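Local coordinates for alpha-catenin-like protein hmp-1 (Caenorhabditis elegans, PDB 5XA5) that binds beta-catenin, cadherin and actin filaments at cell junctions, and is required for cell migration and shape change as the worm embryo encloses and elongates, at residues M103-T106 and G107-V111; P218-Y221 and T222-R225. All coordinates share one frame; numbering follows the deposited sequence. Where two conformers were deposited one is given.

Interaction 1: residues M103-T106 and G107-V111; sequences MIQT and GRDFV
M103 curls its thioether end forward over the backbone of G107, its terminal CE resting 3.8 Å from G107 CA. CG stands anti to the backbone N (chi1 178°), and bends further along the chain bring the methyl round to the next helical turn, where glycine offers only main chain. Beneath the side chains the helix holds its own ladder, with G107 N bonded to M103 O at 2.7 Å and F110 N to T106 O at 2.9 Å. One turn on from I104, R108 bends at chi3 and sets NH2 obliquely against its methyl CG2, 3.6 Å away. Q105 and D109 meet less comfortably: OE1 of the amide lies 4.1 Å from OD1 of the carboxylate, the two planes turned 54° apart, while D109 OD2 comes within 3.2 Å of Q105 O, acceptor against acceptor. The D109 N-H still bonds to that same carbonyl oxygen, at 161°. T106 OG1 is hydrogen-bonded to V102 O in the preceding turn and to S126 OG on helix 117-165, and M103, F110 and V111 also pack on apolar side chains of another protein's chain. Chemically the stretch is two-sided: its apolar side chains serve the bundle interface, whereas the closeness of Q105 O and OE1 may slightly disfavour the charge on D109, an effect that solvent is likely to soften.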
loop_
_atom_site.group_PDB
_atom_site.type_symbol
_atom_site.label_atom_id
_atom_site.label_comp_id
_atom_site.label_asym_id
_atom_site.label_seq_id
_atom_site.Cartn_x
_atom_site.Cartn_y
_atom_site.Cartn_z
ATOM N N MET A 103 -21.208 11.020 10.343
ATOM C CA MET A 103 -21.570 11.680 9.093
ATOM C C MET A 103 -23.020 11.384 8.704
ATOM O O MET A 103 -23.747 12.277 8.257
ATOM C CB MET A 103 -20.628 11.254 7.963
ATOM C CG MET A 103 -20.947 11.861 6.612
ATOM S SD MET A 103 -20.545 13.607 6.515
ATOM C CE MET A 103 -22.164 14.364 6.600
ATOM N N ILE A 104 -23.441 10.135 8.873
ATOM C CA ILE A 104 -24.806 9.744 8.521
ATOM C C ILE A 104 -25.819 10.451 9.419
ATOM O O ILE A 104 -26.879 10.884 8.953
ATOM C CB ILE A 104 -24.995 8.213 8.604
ATOM C CG1 ILE A 104 -24.188 7.531 7.496
ATOM C CG2 ILE A 104 -26.472 7.838 8.479
ATOM C CD1 ILE A 104 -24.108 6.023 7.620
ATOM N N GLN A 105 -25.486 10.595 10.698
ATOM C CA GLN A 105 -26.370 11.295 11.629
ATOM C C GLN A 105 -26.445 12.799 11.374
ATOM O O GLN A 105 -27.539 13.354 11.234
ATOM C CB GLN A 105 -25.930 11.047 13.073
ATOM C CG GLN A 105 -26.641 9.888 13.755
ATOM C CD GLN A 105 -28.146 10.091 13.845
ATOM O OE1 GLN A 105 -28.631 11.222 13.921
ATOM N NE2 GLN A 105 -28.893 8.992 13.835
ATOM N N THR A 106 -25.291 13.463 11.319
ATOM C CA THR A 106 -25.282 14.913 11.141
ATOM C C THR A 106 -25.737 15.258 9.741
ATOM O O THR A 106 -26.340 16.305 9.510
ATOM C CB THR A 106 -23.898 15.530 11.365
ATOM O OG1 THR A 106 -22.946 14.902 10.500
ATOM C CG2 THR A 106 -23.462 15.347 12.812
ATOM N N GLY A 107 -25.414 14.383 8.793
ATOM C CA GLY A 107 -25.860 14.568 7.428
ATOM C C GLY A 107 -27.372 14.536 7.358
ATOM O O GLY A 107 -27.989 15.346 6.667
ATOM N N ARG A 108 -27.967 13.600 8.091
ATOM C CA ARG A 108 -29.418 13.484 8.117
ATOM C C ARG A 108 -30.033 14.722 8.756
ATOM O O ARG A 108 -31.035 15.242 8.272
ATOM C CB ARG A 108 -29.856 12.227 8.872
ATOM C CG ARG A 108 -31.316 11.838 8.626
ATOM C CD ARG A 108 -31.812 10.861 9.679
ATOM N NE ARG A 108 -30.890 9.742 9.864
ATOM C CZ ARG A 108 -30.848 8.668 9.084
ATOM N NH1 ARG A 108 -31.679 8.559 8.055
ATOM N NH2 ARG A 108 -29.972 7.701 9.329
ATOM N N ASP A 109 -29.420 15.187 9.842
ATOM C CA ASP A 109 -29.858 16.408 10.515
ATOM C C ASP A 109 -29.845 17.586 9.552
ATOM O O ASP A 109 -30.758 18.411 9.543
ATOM C CB ASP A 109 -28.966 16.714 11.721
ATOM C CG ASP A 109 -29.030 15.635 12.783
ATOM O OD1 ASP A 109 -30.050 14.917 12.847
ATOM O OD2 ASP A 109 -28.056 15.510 13.556
ATOM N N PHE A 110 -28.806 17.653 8.729
ATOM C CA PHE A 110 -28.677 18.752 7.792
ATOM C C PHE A 110 -29.731 18.710 6.694
ATOM O O PHE A 110 -30.412 19.699 6.469
ATOM C CB PHE A 110 -27.278 18.762 7.175
ATOM C CG PHE A 110 -27.199 19.476 5.853
ATOM C CD1 PHE A 110 -27.511 20.824 5.751
ATOM C CD2 PHE A 110 -26.788 18.797 4.717
ATOM C CE1 PHE A 110 -27.431 21.474 4.527
ATOM C CE2 PHE A 110 -26.697 19.436 3.503
ATOM C CZ PHE A 110 -27.029 20.778 3.401
ATOM N N VAL A 111 -29.870 17.579 6.011
ATOM C CA VAL A 111 -30.765 17.521 4.856
ATOM C C VAL A 111 -32.217 17.712 5.275
ATOM O O VAL A 111 -33.066 18.077 4.463
ATOM C CB VAL A 111 -30.637 16.187 4.092
ATOM C CG1 VAL A 111 -29.232 16.038 3.509
ATOM C CG2 VAL A 111 -30.975 15.015 4.997
#

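Interaction 2: residues P218-Y221 and T222-R225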
loop_
_atom_site.group_PDB
_atom_site.type_symbol
_atom_site.label_atom_id
_atom_site.label_comp_id
_atom_site.label_asym_id
_atom_site.label_seq_id
_atom_site.Cartn_x
_atom_site.Cartn_y
_atom_site.Cartn_z
ATOM N N PRO A 218 22.876 -14.129 -10.435
ATOM C CA PRO A 218 23.461 -15.149 -11.310
ATOM C C PRO A 218 24.932 -15.387 -10.997
ATOM O O PRO A 218 25.414 -16.514 -11.140
ATOM C CB PRO A 218 23.293 -14.566 -12.721
ATOM C CG PRO A 218 22.206 -13.579 -12.593
ATOM C CD PRO A 218 22.256 -13.037 -11.205
ATOM N N LEU A 219 25.629 -14.338 -10.569
ATOM C CA LEU A 219 27.039 -14.491 -10.209
ATOM C C LEU A 219 27.191 -15.256 -8.897
ATOM O O LEU A 219 28.171 -15.978 -8.698
ATOM C CB LEU A 219 27.700 -13.120 -10.104
ATOM C CG LEU A 219 27.832 -12.374 -11.433
ATOM C CD1 LEU A 219 28.141 -10.911 -11.172
ATOM C CD2 LEU A 219 28.925 -12.974 -12.282
ATOM N N LEU A 220 26.244 -15.062 -7.990
ATOM C CA LEU A 220 26.238 -15.818 -6.744
ATOM C C LEU A 220 26.011 -17.298 -7.039
ATOM O O LEU A 220 26.683 -18.154 -6.455
ATOM C CB LEU A 220 25.169 -15.281 -5.789
ATOM C CG LEU A 220 25.211 -15.940 -4.402
ATOM C CD1 LEU A 220 26.546 -15.747 -3.698
ATOM C CD2 LEU A 220 24.066 -15.389 -3.543
ATOM N N TYR A 221 25.091 -17.596 -7.948
ATOM C CA TYR A 221 24.856 -18.978 -8.369
ATOM C C TYR A 221 26.146 -19.619 -8.857
ATOM O O TYR A 221 26.515 -20.685 -8.399
ATOM C CB TYR A 221 23.784 -19.039 -9.463
ATOM C CG TYR A 221 23.683 -20.364 -10.182
ATOM C CD1 TYR A 221 23.418 -21.539 -9.483
ATOM C CD2 TYR A 221 23.830 -20.440 -11.563
ATOM C CE1 TYR A 221 23.319 -22.751 -10.144
ATOM C CE2 TYR A 221 23.734 -21.645 -12.230
ATOM C CZ TYR A 221 23.484 -22.804 -11.506
ATOM O OH TYR A 221 23.371 -24.004 -12.148
ATOM N N THR A 222 26.843 -18.979 -9.793
ATOM C CA THR A 222 27.954 -19.683 -10.396
ATOM C C THR A 222 29.164 -19.705 -9.453
ATOM O O THR A 222 29.909 -20.670 -9.452
ATOM C CB THR A 222 28.336 -19.095 -11.769
ATOM O OG1 THR A 222 28.519 -17.687 -11.673
ATOM C CG2 THR A 222 27.219 -19.357 -12.766
ATOM N N SER A 223 29.328 -18.685 -8.612
ATOM C CA SER A 223 30.425 -18.700 -7.648
ATOM C C SER A 223 30.202 -19.775 -6.585
ATOM O O SER A 223 31.148 -20.449 -6.174
ATOM C CB SER A 223 30.591 -17.338 -6.970
ATOM O OG SER A 223 29.525 -17.118 -6.061
ATOM N N THR A 224 28.967 -19.943 -6.120
ATOM C CA THR A 224 28.672 -20.984 -5.132
ATOM C C THR A 224 28.809 -22.380 -5.734
ATOM O O THR A 224 29.306 -23.304 -5.099
ATOM C CB THR A 224 27.240 -20.817 -4.512
ATOM O OG1 THR A 224 26.223 -20.844 -5.525
ATOM C CG2 THR A 224 27.155 -19.510 -3.745
ATOM N N ARG A 225 28.365 -22.531 -6.974
ATOM C CA ARG A 225 28.414 -23.828 -7.618
ATOM C C ARG A 225 29.860 -24.248 -7.866
ATOM O O ARG A 225 30.215 -25.403 -7.659
ATOM C CB ARG A 225 27.635 -23.790 -8.933
ATOM C CG ARG A 225 27.321 -25.146 -9.520
ATOM C CD ARG A 225 26.571 -24.951 -10.818
ATOM N NE ARG A 225 25.846 -26.145 -11.231
ATOM C CZ ARG A 225 26.373 -27.117 -11.967
ATOM N NH1 ARG A 225 27.640 -27.040 -12.364
ATOM N NH2 ARG A 225 25.633 -28.165 -12.306
#
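L220 O accepts the backbone N-H of T224 at 2.9 Å, and in the conformers given here, one of two for each residue, the hydroxyls of T224 (OG1, 2.9 Å) and S223 (OG, 3.1 Å) also approach this oxygen, neither proton being settled. OG1 of T224, set between its own backbone N and carbonyl carbon (chi1 58°), lies equally near Y221 O; the main partner of S223 OG is T243 OG1 on helix 234-258. On the apolar side T224 CG2 touches L220 CD1 at 3.8 Å. Y221 and R225 run alongside one another in the same direction, the extended arginine chain placing CD 3.8 Å from the ring carbon CZ, with ring and guanidinium planes 63° apart. Y221 OH hydrogen-bonds to D173 OD1, and in this conformer R225 NE makes a salt bridge to the same oxygen, while the Y221 ring stacks with Y176. Without the phenol, as with an alanine here, D173 is likely to lose one of its two partners and Y176 its stacking ring. With helices 117-165, 169-196 and 234-258 packed against it, helix 200-229 forms part of a helical bundle of the vinculin/alpha-catenin kind.

How the interactions relate
Interaction 1 comes first along the chain, on helix 83-112, and interaction 2 later, on helix 200-229. Their centres lie about 66 Å apart and their nearest atoms about 53 Å, on opposite sides of the chain's centre, so neither touches the other. What they share is helix 117-165, whose 49 residues are long enough to span both regions: the 103-111 stretch packs on it and on helix 51-74, and the 218-225 stretch packs on it and on helices 169-196 and 234-258. The two contacts thus belong to successive helical bundles joined by one long helix within this N-terminal part of the protein, and interaction 1 also adjoins the chain of another protein.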